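Alpha-glucosidase (Pseudoalteromonas sp. K8, PDB 5HQA) hydrolyses alpha-glucosides as a family 97 glycoside hydrolase, with the inhibitor acarbose bound here beside an active-site calcium ion. Local coordinates at residues G149-Y157 and E455-N463; N434-R445 and M483-T491. All coordinates share one frame; numbering follows the deposited sequence.

Contact 1: G149-Y157 and E455-N463; sequences GWNRYEYVY and EGARGQEFN. With CA (calcium ion), chain C; AC1 (4,6-dideoxy-4-{[(1S,4R,5S,6S)-4,5,6-trihydroxy-3-(hydroxymethyl)cyclohex-2-en-1-yl]amino}-alpha-D-glucopyranose), chain B.
E154 meets E455 and E461 at a shared calcium ion. E154 OE1 binds the metal at 2.4 Å and E455 OE1 at 2.3 Å, while E461 supplies OE2. This puts E154 OE1 and E455 OE1 only 2.8 Å apart, with the two carboxylate planes turned 64° against each other. E437 and three atoms of the inhibitor, O3, N4A and O2B, complete the coordination. E154 turns its second oxygen, OE2, away from the metal, where R152 NH2 pairs with it in a salt bridge of 2.6 Å and the sugar hydroxyl O2 donates to it. R152 NH1 is in turn held by the carbonyl of A391. F462 closes this end tightly: its ring points edge-on at the carboxylate, CZ lying 3.4 Å from E154 OE2, and N151 ND2 comes to the same edge while donating to the carbonyl of E154. The close packing continues at R458, which bends at chi3 (58°) and lays its guanidinium between F462 on one face and V156 on the other, V156 CG1 standing 3.5 Å from R458 NE. N470 and P468 take its NE and NH2.

Toward the partly exposed Y155 and V156 the fit is looser and water fills in: one links E154 O (2.7 Å) to R458 NH1, and another links Y155 O to R458 N (2.9 Å).

The loop 149-157 belongs to the N-terminal beta-rich region and reaches the mouth of the TIM barrel, where it meets 455-463, the stretch that follows strand 451-454. No direct hydrogen bond joins the two segments, so their polar cohesion rests on calcium and water. Removing the metal would probably leave carboxylate oxygens crowded together and unsettle both the domain junction and the sugar site.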
loop_
_atom_site.group_PDB
_atom_site.type_symbol
_atom_site.label_atom_id
_atom_site.label_comp_id
_atom_site.label_asym_id
_atom_site.label_seq_id
_atom_site.Cartn_x
_atom_site.Cartn_y
_atom_site.Cartn_z
ATOM N N GLY A 149 -2.284 11.716 -13.460
ATOM C CA GLY A 149 -3.258 12.748 -13.181
ATOM C C GLY A 149 -2.772 13.702 -12.121
ATOM O O GLY A 149 -1.774 13.460 -11.446
ATOM N N TRP A 150 -3.505 14.805 -11.966
ATOM C CA TRP A 150 -3.052 15.830 -11.036
ATOM C C TRP A 150 -3.087 15.353 -9.589
ATOM O O TRP A 150 -2.347 15.898 -8.755
ATOM C CB TRP A 150 -3.894 17.102 -11.186
ATOM C CG TRP A 150 -5.270 16.973 -10.627
ATOM C CD1 TRP A 150 -6.372 16.466 -11.258
ATOM C CD2 TRP A 150 -5.698 17.350 -9.315
ATOM N NE1 TRP A 150 -7.458 16.504 -10.418
ATOM C CE2 TRP A 150 -7.071 17.040 -9.217
ATOM C CE3 TRP A 150 -5.056 17.912 -8.215
ATOM C CZ2 TRP A 150 -7.809 17.282 -8.070
ATOM C CZ3 TRP A 150 -5.796 18.150 -7.064
ATOM C CH2 TRP A 150 -7.157 17.833 -7.003
ATOM N N ASN A 151 -3.892 14.330 -9.272
ATOM C CA ASN A 151 -4.002 13.877 -7.888
ATOM C C ASN A 151 -3.290 12.556 -7.614
ATOM O O ASN A 151 -3.609 11.895 -6.622
ATOM C CB ASN A 151 -5.467 13.776 -7.448
ATOM C CG ASN A 151 -5.674 14.315 -6.038
ATOM O OD1 ASN A 151 -5.008 15.270 -5.637
ATOM N ND2 ASN A 151 -6.568 13.698 -5.276
ATOM N N ARG A 152 -2.320 12.169 -8.447
ATOM C CA ARG A 152 -1.365 11.080 -8.120
ATOM C C ARG A 152 -2.144 9.772 -7.974
ATOM O O ARG A 152 -2.862 9.380 -8.909
ATOM C CB ARG A 152 -0.545 11.480 -6.888
ATOM C CG ARG A 152 0.234 12.812 -6.987
ATOM C CD ARG A 152 0.815 13.190 -5.607
ATOM N NE ARG A 152 -0.210 12.969 -4.600
ATOM C CZ ARG A 152 -1.128 13.857 -4.261
ATOM N NH1 ARG A 152 -1.121 15.062 -4.801
ATOM N NH2 ARG A 152 -2.045 13.539 -3.366
ATOM N N TYR A 153 -2.026 9.058 -6.850
ATOM C CA TYR A 153 -2.772 7.825 -6.637
ATOM C C TYR A 153 -4.121 8.062 -5.975
ATOM O O TYR A 153 -4.876 7.101 -5.783
ATOM C CB TYR A 153 -1.975 6.844 -5.761
ATOM C CG TYR A 153 -0.610 6.444 -6.278
ATOM C CD1 TYR A 153 -0.469 5.724 -7.466
ATOM C CD2 TYR A 153 0.539 6.741 -5.545
ATOM C CE1 TYR A 153 0.797 5.336 -7.929
ATOM C CE2 TYR A 153 1.799 6.362 -5.991
ATOM C CZ TYR A 153 1.920 5.662 -7.184
ATOM O OH TYR A 153 3.176 5.297 -7.615
ATOM N N GLU A 154 -4.435 9.303 -5.600
ATOM C CA GLU A 154 -5.613 9.574 -4.771
ATOM C C GLU A 154 -6.835 9.815 -5.660
ATOM O O GLU A 154 -7.315 10.937 -5.844
ATOM C CB GLU A 154 -5.338 10.743 -3.829
ATOM C CG GLU A 154 -4.364 10.369 -2.700
ATOM C CD GLU A 154 -3.986 11.551 -1.804
ATOM O OE1 GLU A 154 -3.476 11.316 -0.685
ATOM O OE2 GLU A 154 -4.192 12.711 -2.222
ATOM N N TYR A 155 -7.346 8.711 -6.212
ATOM C CA TYR A 155 -8.551 8.699 -7.033
ATOM C C TYR A 155 -9.468 7.581 -6.566
ATOM O O TYR A 155 -9.001 6.560 -6.055
ATOM C CB TYR A 155 -8.219 8.464 -8.514
ATOM C CG TYR A 155 -7.576 9.651 -9.174
ATOM C CD1 TYR A 155 -8.360 10.647 -9.745
ATOM C CD2 TYR A 155 -6.188 9.789 -9.218
ATOM C CE1 TYR A 155 -7.780 11.755 -10.358
ATOM C CE2 TYR A 155 -5.601 10.892 -9.822
ATOM C CZ TYR A 155 -6.406 11.873 -10.391
ATOM O OH TYR A 155 -5.849 12.975 -11.000
ATOM N N VAL A 156 -10.773 7.752 -6.764
ATOM C CA VAL A 156 -11.666 6.609 -6.582
ATOM C C VAL A 156 -11.563 5.711 -7.810
ATOM O O VAL A 156 -11.221 6.160 -8.910
ATOM C CB VAL A 156 -13.120 7.053 -6.318
ATOM C CG1 VAL A 156 -13.190 7.937 -5.069
ATOM C CG2 VAL A 156 -13.706 7.767 -7.534
ATOM N N TYR A 157 -11.842 4.422 -7.621
ATOM C CA TYR A 157 -11.673 3.445 -8.689
ATOM C C TYR A 157 -12.832 3.491 -9.676
ATOM O O TYR A 157 -13.998 3.657 -9.291
ATOM C CB TYR A 157 -11.512 2.037 -8.091
ATOM C CG TYR A 157 -10.094 1.869 -7.604
ATOM C CD1 TYR A 157 -9.696 2.407 -6.381
ATOM C CD2 TYR A 157 -9.129 1.263 -8.409
ATOM C CE1 TYR A 157 -8.382 2.317 -5.953
ATOM C CE2 TYR A 157 -7.812 1.168 -7.996
ATOM C CZ TYR A 157 -7.445 1.693 -6.763
ATOM O OH TYR A 157 -6.142 1.609 -6.350
ATOM N N GLU A 455 0.496 5.823 2.373
ATOM C CA GLU A 455 -0.858 6.122 1.926
ATOM C C GLU A 455 -0.991 5.704 0.459
ATOM O O GLU A 455 -1.196 4.518 0.175
ATOM C CB GLU A 455 -1.174 7.602 2.158
ATOM C CG GLU A 455 -2.643 7.945 2.043
ATOM C CD GLU A 455 -2.906 9.410 2.360
ATOM O OE1 GLU A 455 -2.325 10.287 1.681
ATOM O OE2 GLU A 455 -3.675 9.680 3.306
ATOM N N GLY A 456 -0.861 6.633 -0.485
ATOM C CA GLY A 456 -0.848 6.217 -1.891
ATOM C C GLY A 456 -2.174 5.704 -2.421
ATOM O O GLY A 456 -2.202 4.774 -3.251
ATOM N N ALA A 457 -3.273 6.301 -1.965
ATOM C CA ALA A 457 -4.661 5.996 -2.291
ATOM C C ALA A 457 -5.500 6.964 -1.471
ATOM O O ALA A 457 -5.000 7.587 -0.527
ATOM C CB ALA A 457 -5.040 4.541 -1.959
ATOM N N ARG A 458 -6.774 7.086 -1.826
ATOM C CA ARG A 458 -7.680 7.887 -1.011
ATOM C C ARG A 458 -7.980 7.163 0.298
ATOM O O ARG A 458 -8.546 6.064 0.295
ATOM C CB ARG A 458 -8.968 8.168 -1.776
ATOM C CG ARG A 458 -8.808 9.244 -2.842
ATOM C CD ARG A 458 -10.088 9.420 -3.662
ATOM N NE ARG A 458 -11.252 9.763 -2.839
ATOM C CZ ARG A 458 -12.064 10.794 -3.067
ATOM N NH1 ARG A 458 -11.852 11.614 -4.093
ATOM N NH2 ARG A 458 -13.104 11.001 -2.265
ATOM N N GLY A 459 -7.600 7.778 1.419
ATOM C CA GLY A 459 -7.933 7.286 2.732
ATOM C C GLY A 459 -9.023 8.101 3.405
ATOM O O GLY A 459 -9.798 8.820 2.758
ATOM N N GLN A 460 -9.072 7.994 4.739
ATOM C CA GLN A 460 -10.126 8.628 5.531
ATOM C C GLN A 460 -10.185 10.138 5.332
ATOM O O GLN A 460 -11.265 10.736 5.445
ATOM C CB GLN A 460 -9.901 8.318 7.010
ATOM C CG GLN A 460 -11.073 8.641 7.919
ATOM C CD GLN A 460 -12.119 7.541 7.900
ATOM O OE1 GLN A 460 -13.106 7.617 7.159
ATOM N NE2 GLN A 460 -11.904 6.505 8.713
ATOM N N GLU A 461 -9.042 10.781 5.066
ATOM C CA GLU A 461 -9.029 12.241 4.973
ATOM C C GLU A 461 -9.991 12.752 3.907
ATOM O O GLU A 461 -10.580 13.825 4.070
ATOM C CB GLU A 461 -7.615 12.741 4.684
ATOM C CG GLU A 461 -7.017 12.170 3.397
ATOM C CD GLU A 461 -5.688 12.807 3.040
ATOM O OE1 GLU A 461 -5.327 13.810 3.691
ATOM O OE2 GLU A 461 -5.008 12.320 2.106
ATOM N N PHE A 462 -10.171 12.008 2.810
ATOM C CA PHE A 462 -11.106 12.466 1.784
ATOM C C PHE A 462 -12.546 12.436 2.259
ATOM O O PHE A 462 -13.407 13.025 1.599
ATOM C CB PHE A 462 -10.958 11.641 0.504
ATOM C CG PHE A 462 -9.792 12.065 -0.328
ATOM C CD1 PHE A 462 -8.507 11.634 -0.012
ATOM C CD2 PHE A 462 -9.967 12.935 -1.391
ATOM C CE1 PHE A 462 -7.413 12.059 -0.765
ATOM C CE2 PHE A 462 -8.885 13.361 -2.151
ATOM C CZ PHE A 462 -7.607 12.927 -1.839
ATOM N N ASN A 463 -12.823 11.782 3.386
ATOM C CA ASN A 463 -14.162 11.806 3.948
ATOM C C ASN A 463 -14.412 13.035 4.797
ATOM O O ASN A 463 -15.554 13.256 5.210
ATOM C CB ASN A 463 -14.399 10.538 4.760
ATOM C CG ASN A 463 -14.400 9.309 3.890
ATOM O OD1 ASN A 463 -14.742 9.382 2.708
ATOM N ND2 ASN A 463 -14.004 8.176 4.455
HETATM CA CA CA C . -2.836 12.502 1.345
HETATM C C1 AC1 B . -4.284 17.698 -0.783
HETATM O O2 AC1 B . -4.051 15.884 -2.329
HETATM C C2 AC1 B . -3.573 16.383 -1.069
HETATM C C4A AC1 B . -1.856 15.190 6.226
HETATM C C3 AC1 B . -3.784 15.384 0.037
HETATM O O3 AC1 B . -3.162 14.130 -0.296
HETATM C C4 AC1 B . -3.259 15.940 1.335
HETATM N N4A AC1 B . -3.158 14.918 2.424
HETATM C C5 AC1 B . -4.301 17.006 1.635
HETATM O O5 AC1 B . -4.124 18.109 0.651
HETATM C C6 AC1 B . -4.235 17.582 3.015
HETATM C C1B AC1 B . -1.839 14.897 3.151
HETATM C C2B AC1 B . -1.828 13.662 4.274
HETATM O O2B AC1 B . -2.255 12.473 3.609
HETATM C C3B AC1 B . -2.598 13.990 5.403
HETATM O O3B AC1 B . -2.768 12.879 6.319
HETATM O O4 AC1 B . -2.675 15.629 7.292
HETATM C C5B AC1 B . -1.510 16.317 5.392
HETATM C C7B AC1 B . -1.483 16.126 3.776
HETATM C C6B AC1 B . -0.627 17.408 6.019
HETATM O O6B AC1 B . 0.667 16.901 6.120
HETATM O O HOH W 1 -9.760 12.137 -6.123
HETATM O O HOH W 2 -7.699 5.412 -3.941
#

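Contact 2: N434-R445 and M483-T491. With CA (calcium ion), chain C; AC1 (4,6-dideoxy-4-{[(1S,4R,5S,6S)-4,5,6-trihydroxy-3-(hydroxymethyl)cyclohex-2-en-1-yl]amino}-alpha-D-glucopyranose), chain B.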
loop_
_atom_site.group_PDB
_atom_site.type_symbol
_atom_site.label_atom_id
_atom_site.label_comp_id
_atom_site.label_asym_id
_atom_site.label_seq_id
_atom_site.Cartn_x
_atom_site.Cartn_y
_atom_site.Cartn_z
ATOM N N ASN A 434 6.377 6.307 7.670
ATOM C CA ASN A 434 5.026 6.180 7.130
ATOM C C ASN A 434 4.887 7.270 6.071
ATOM O O ASN A 434 4.804 8.453 6.414
ATOM C CB ASN A 434 4.008 6.340 8.269
ATOM C CG ASN A 434 2.588 6.603 7.790
ATOM O OD1 ASN A 434 2.242 6.378 6.628
ATOM N ND2 ASN A 434 1.742 7.068 8.715
ATOM N N THR A 435 4.894 6.894 4.789
ATOM C CA THR A 435 5.012 7.865 3.699
ATOM C C THR A 435 3.643 8.203 3.125
ATOM O O THR A 435 2.982 7.332 2.548
ATOM C CB THR A 435 5.893 7.332 2.569
ATOM O OG1 THR A 435 7.129 6.845 3.097
ATOM C CG2 THR A 435 6.177 8.447 1.549
ATOM N N HIS A 436 3.241 9.469 3.225
ATOM C CA HIS A 436 2.077 9.944 2.485
ATOM C C HIS A 436 2.517 10.637 1.199
ATOM O O HIS A 436 3.624 11.174 1.114
ATOM C CB HIS A 436 1.208 10.865 3.352
ATOM C CG HIS A 436 0.396 10.108 4.361
ATOM N ND1 HIS A 436 -0.931 10.383 4.622
ATOM C CD2 HIS A 436 0.722 9.047 5.143
ATOM C CE1 HIS A 436 -1.381 9.534 5.532
ATOM N NE2 HIS A 436 -0.394 8.721 5.872
ATOM N N GLU A 437 1.635 10.607 0.196
ATOM C CA GLU A 437 1.983 10.907 -1.189
ATOM C C GLU A 437 3.271 10.170 -1.570
ATOM O O GLU A 437 4.284 10.795 -1.899
ATOM C CB GLU A 437 2.112 12.405 -1.439
ATOM C CG GLU A 437 0.820 13.160 -1.115
ATOM C CD GLU A 437 0.605 13.308 0.385
ATOM O OE1 GLU A 437 1.565 13.719 1.066
ATOM O OE2 GLU A 437 -0.500 12.974 0.892
ATOM N N PRO A 438 3.257 8.831 -1.532
ATOM C CA PRO A 438 4.482 8.046 -1.684
ATOM C C PRO A 438 4.672 7.566 -3.104
ATOM O O PRO A 438 3.853 7.853 -3.984
ATOM C CB PRO A 438 4.204 6.849 -0.777
ATOM C CG PRO A 438 2.746 6.573 -1.093
ATOM C CD PRO A 438 2.101 7.952 -1.291
ATOM N N ILE A 439 5.739 6.801 -3.320
ATOM C CA ILE A 439 5.759 5.831 -4.408
ATOM C C ILE A 439 4.905 4.643 -3.980
ATOM O O ILE A 439 4.837 4.297 -2.793
ATOM C CB ILE A 439 7.207 5.405 -4.736
ATOM C CG1 ILE A 439 7.241 4.369 -5.867
ATOM C CG2 ILE A 439 7.903 4.817 -3.493
ATOM C CD1 ILE A 439 6.809 4.921 -7.224
ATOM N N LYS A 440 4.227 4.022 -4.941
ATOM C CA LYS A 440 3.438 2.834 -4.635
ATOM C C LYS A 440 4.310 1.765 -3.982
ATOM O O LYS A 440 5.523 1.695 -4.208
ATOM C CB LYS A 440 2.799 2.285 -5.907
ATOM C CG LYS A 440 3.841 1.762 -6.907
ATOM C CD LYS A 440 3.243 1.572 -8.301
ATOM C CE LYS A 440 4.307 1.061 -9.265
ATOM N NZ LYS A 440 3.793 0.871 -10.658
ATOM N N ASP A 441 3.676 0.954 -3.136
ATOM C CA ASP A 441 4.353 -0.141 -2.449
ATOM C C ASP A 441 4.731 -1.216 -3.465
ATOM O O ASP A 441 3.896 -1.633 -4.274
ATOM C CB ASP A 441 3.417 -0.704 -1.369
ATOM C CG ASP A 441 4.100 -1.694 -0.419
ATOM O OD1 ASP A 441 5.097 -2.342 -0.815
ATOM O OD2 ASP A 441 3.612 -1.828 0.738
ATOM N N THR A 442 6.001 -1.634 -3.465
ATOM C CA THR A 442 6.424 -2.734 -4.329
ATOM C C THR A 442 7.119 -3.828 -3.524
ATOM O O THR A 442 7.897 -4.611 -4.085
ATOM C CB THR A 442 7.321 -2.240 -5.476
ATOM O OG1 THR A 442 8.505 -1.627 -4.953
ATOM C CG2 THR A 442 6.565 -1.207 -6.325
ATOM N N GLY A 443 6.838 -3.902 -2.221
ATOM C CA GLY A 443 7.355 -4.958 -1.369
ATOM C C GLY A 443 8.667 -4.662 -0.678
ATOM O O GLY A 443 9.237 -5.569 -0.059
ATOM N N LEU A 444 9.164 -3.425 -0.747
ATOM C CA LEU A 444 10.481 -3.136 -0.192
ATOM C C LEU A 444 10.521 -3.205 1.335
ATOM O O LEU A 444 11.621 -3.244 1.900
ATOM C CB LEU A 444 10.954 -1.762 -0.678
ATOM C CG LEU A 444 11.391 -1.751 -2.144
ATOM C CD1 LEU A 444 11.465 -0.327 -2.674
ATOM C CD2 LEU A 444 12.744 -2.447 -2.267
ATOM N N ARG A 445 9.364 -3.238 2.012
ATOM C CA ARG A 445 9.360 -3.484 3.454
ATOM C C ARG A 445 10.061 -4.791 3.821
ATOM O O ARG A 445 10.527 -4.936 4.956
ATOM C CB ARG A 445 7.919 -3.500 3.992
ATOM C CG ARG A 445 7.044 -4.606 3.376
ATOM C CD ARG A 445 5.588 -4.495 3.829
ATOM N NE ARG A 445 4.675 -5.279 2.990
ATOM C CZ ARG A 445 3.948 -6.319 3.412
ATOM N NH1 ARG A 445 4.014 -6.743 4.679
ATOM N NH2 ARG A 445 3.133 -6.940 2.559
ATOM N N MET A 483 -4.554 -2.496 -2.031
ATOM C CA MET A 483 -4.062 -3.333 -0.938
ATOM C C MET A 483 -3.257 -4.531 -1.433
ATOM O O MET A 483 -2.545 -5.150 -0.633
ATOM C CB MET A 483 -5.216 -3.806 -0.048
ATOM C CG MET A 483 -5.968 -2.672 0.654
ATOM S SD MET A 483 -4.917 -1.435 1.470
ATOM C CE MET A 483 -4.194 -2.413 2.786
ATOM N N LEU A 484 -3.341 -4.875 -2.724
ATOM C CA LEU A 484 -2.442 -5.895 -3.259
ATOM C C LEU A 484 -0.984 -5.443 -3.234
ATOM O O LEU A 484 -0.080 -6.289 -3.253
ATOM C CB LEU A 484 -2.846 -6.269 -4.687
ATOM C CG LEU A 484 -4.279 -6.773 -4.903
ATOM C CD1 LEU A 484 -4.452 -7.210 -6.355
ATOM C CD2 LEU A 484 -4.629 -7.917 -3.951
ATOM N N ALA A 485 -0.733 -4.133 -3.193
ATOM C CA ALA A 485 0.638 -3.638 -3.176
ATOM C C ALA A 485 1.292 -3.782 -1.810
ATOM O O ALA A 485 2.513 -3.939 -1.739
ATOM C CB ALA A 485 0.680 -2.173 -3.622
ATOM N N GLY A 486 0.514 -3.739 -0.725
ATOM C CA GLY A 486 1.061 -3.789 0.617
ATOM C C GLY A 486 0.259 -2.935 1.589
ATOM O O GLY A 486 -0.818 -2.428 1.251
ATOM N N PRO A 487 0.778 -2.747 2.810
ATOM C CA PRO A 487 -0.015 -2.075 3.858
ATOM C C PRO A 487 -0.367 -0.633 3.511
ATOM O O PRO A 487 0.346 0.052 2.774
ATOM C CB PRO A 487 0.894 -2.141 5.096
ATOM C CG PRO A 487 2.280 -2.450 4.567
ATOM C CD PRO A 487 2.055 -3.275 3.326
ATOM N N MET A 488 -1.489 -0.167 4.061
ATOM C CA MET A 488 -1.923 1.204 3.839
ATOM C C MET A 488 -2.291 1.855 5.157
ATOM O O MET A 488 -3.009 1.260 5.966
ATOM C CB MET A 488 -3.119 1.279 2.895
ATOM C CG MET A 488 -3.633 2.712 2.728
ATOM S SD MET A 488 -5.115 2.801 1.721
ATOM C CE MET A 488 -5.422 4.579 1.713
ATOM N N ASP A 489 -1.803 3.082 5.356
ATOM C CA ASP A 489 -2.202 3.949 6.467
ATOM C C ASP A 489 -3.499 4.659 6.070
ATOM O O ASP A 489 -3.500 5.789 5.577
ATOM C CB ASP A 489 -1.084 4.945 6.779
ATOM C CG ASP A 489 -1.367 5.809 8.015
ATOM O OD1 ASP A 489 -1.859 5.268 9.039
ATOM O OD2 ASP A 489 -1.064 7.036 7.967
ATOM N N PHE A 490 -4.629 3.970 6.284
ATOM C CA PHE A 490 -5.943 4.494 5.900
ATOM C C PHE A 490 -6.508 5.478 6.924
ATOM O O PHE A 490 -7.366 6.303 6.573
ATOM C CB PHE A 490 -6.924 3.326 5.703
ATOM C CG PHE A 490 -8.289 3.751 5.219
ATOM C CD1 PHE A 490 -8.550 3.864 3.859
ATOM C CD2 PHE A 490 -9.307 4.046 6.126
ATOM C CE1 PHE A 490 -9.803 4.272 3.405
ATOM C CE2 PHE A 490 -10.567 4.461 5.684
ATOM C CZ PHE A 490 -10.810 4.574 4.319
ATOM N N THR A 491 -6.017 5.427 8.164
ATOM C CA THR A 491 -6.518 6.085 9.377
ATOM C C THR A 491 -7.998 5.755 9.585
ATOM O O THR A 491 -8.866 6.625 9.448
ATOM C CB THR A 491 -6.264 7.606 9.366
ATOM O OG1 THR A 491 -7.163 8.282 8.482
ATOM C CG2 THR A 491 -4.823 7.920 8.950
HETATM CA CA CA C . -2.836 12.502 1.345
HETATM C C1 AC1 B . -4.284 17.698 -0.783
HETATM O O2 AC1 B . -4.051 15.884 -2.329
HETATM C C2 AC1 B . -3.573 16.383 -1.069
HETATM C C4A AC1 B . -1.856 15.190 6.226
HETATM C C3 AC1 B . -3.784 15.384 0.037
HETATM O O3 AC1 B . -3.162 14.130 -0.296
HETATM C C4 AC1 B . -3.259 15.940 1.335
HETATM N N4A AC1 B . -3.158 14.918 2.424
HETATM C C5 AC1 B . -4.301 17.006 1.635
HETATM O O5 AC1 B . -4.124 18.109 0.651
HETATM C C6 AC1 B . -4.235 17.582 3.015
HETATM C C1B AC1 B . -1.839 14.897 3.151
HETATM C C2B AC1 B . -1.828 13.662 4.274
HETATM O O2B AC1 B . -2.255 12.473 3.609
HETATM C C3B AC1 B . -2.598 13.990 5.403
HETATM O O3B AC1 B . -2.768 12.879 6.319
HETATM O O4 AC1 B . -2.675 15.629 7.292
HETATM C C5B AC1 B . -1.510 16.317 5.392
HETATM C C7B AC1 B . -1.483 16.126 3.776
HETATM C C6B AC1 B . -0.627 17.408 6.019
HETATM O O6B AC1 B . 0.667 16.901 6.120
HETATM O O HOH W 3 3.212 0.172 2.418
HETATM O O HOH W 4 2.373 -7.072 -0.333
#
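H436 and D489 meet through a His-carboxylate hydrogen bond: H436 NE2 gives its N-H to D489 OD2 at 2.8 Å, in the plane of the imidazole and on the anti lone pair of the oxygen. The other ring nitrogen, ND1, donates to the inhibitor hydroxyl O2B at 2.7 Å and 172°, and that hydroxyl is also a calcium ligand. N434 ND2 reaches D489 OD2 too, at 2.9 Å from above the carboxylate plane; chi1 of 164° carries its amide across to D489. Y266 holds D489 OD1. A leucine in place of H436 would probably leave O2B without this donor and D489 OD2 with N434 as its one remaining donor here. N434 ends strand 432-435 with T435, and the chain turns off the C-terminal rim of the TIM barrel there, with E437 OE2 on the calcium. Farther out, D441 packs against A485 and G486; its OD1 accepts from G443 N in an Asx turn, and a water bridges OD2 to P487 O. P487 CD lies over one face of the R445 guanidinium, 3.3 Å from R445 NE, and R445 NH2 forms a salt bridge with E72.

In the fold
From the N terminus, the chain first lays down 149-157, in the loop between strands 141-144 and 158-161 of the N-terminal beta region. Almost three hundred residues later, after most of the TIM-barrel strands have been built, 455-463 returns to it and closes contact 1. Contact 2 begins at 434-445, at the end of strand 432-435, and closes a much shorter loop at 483-491. Since 455-463 falls inside that loop, the two contacts cross. They also touch directly: E455 N probably hydrogen-bonds to T435 O, and Q460 N probably hydrogen-bonds to F490 O. Together they join the N-terminal region to the barrel rim around one calcium and one inhibitor.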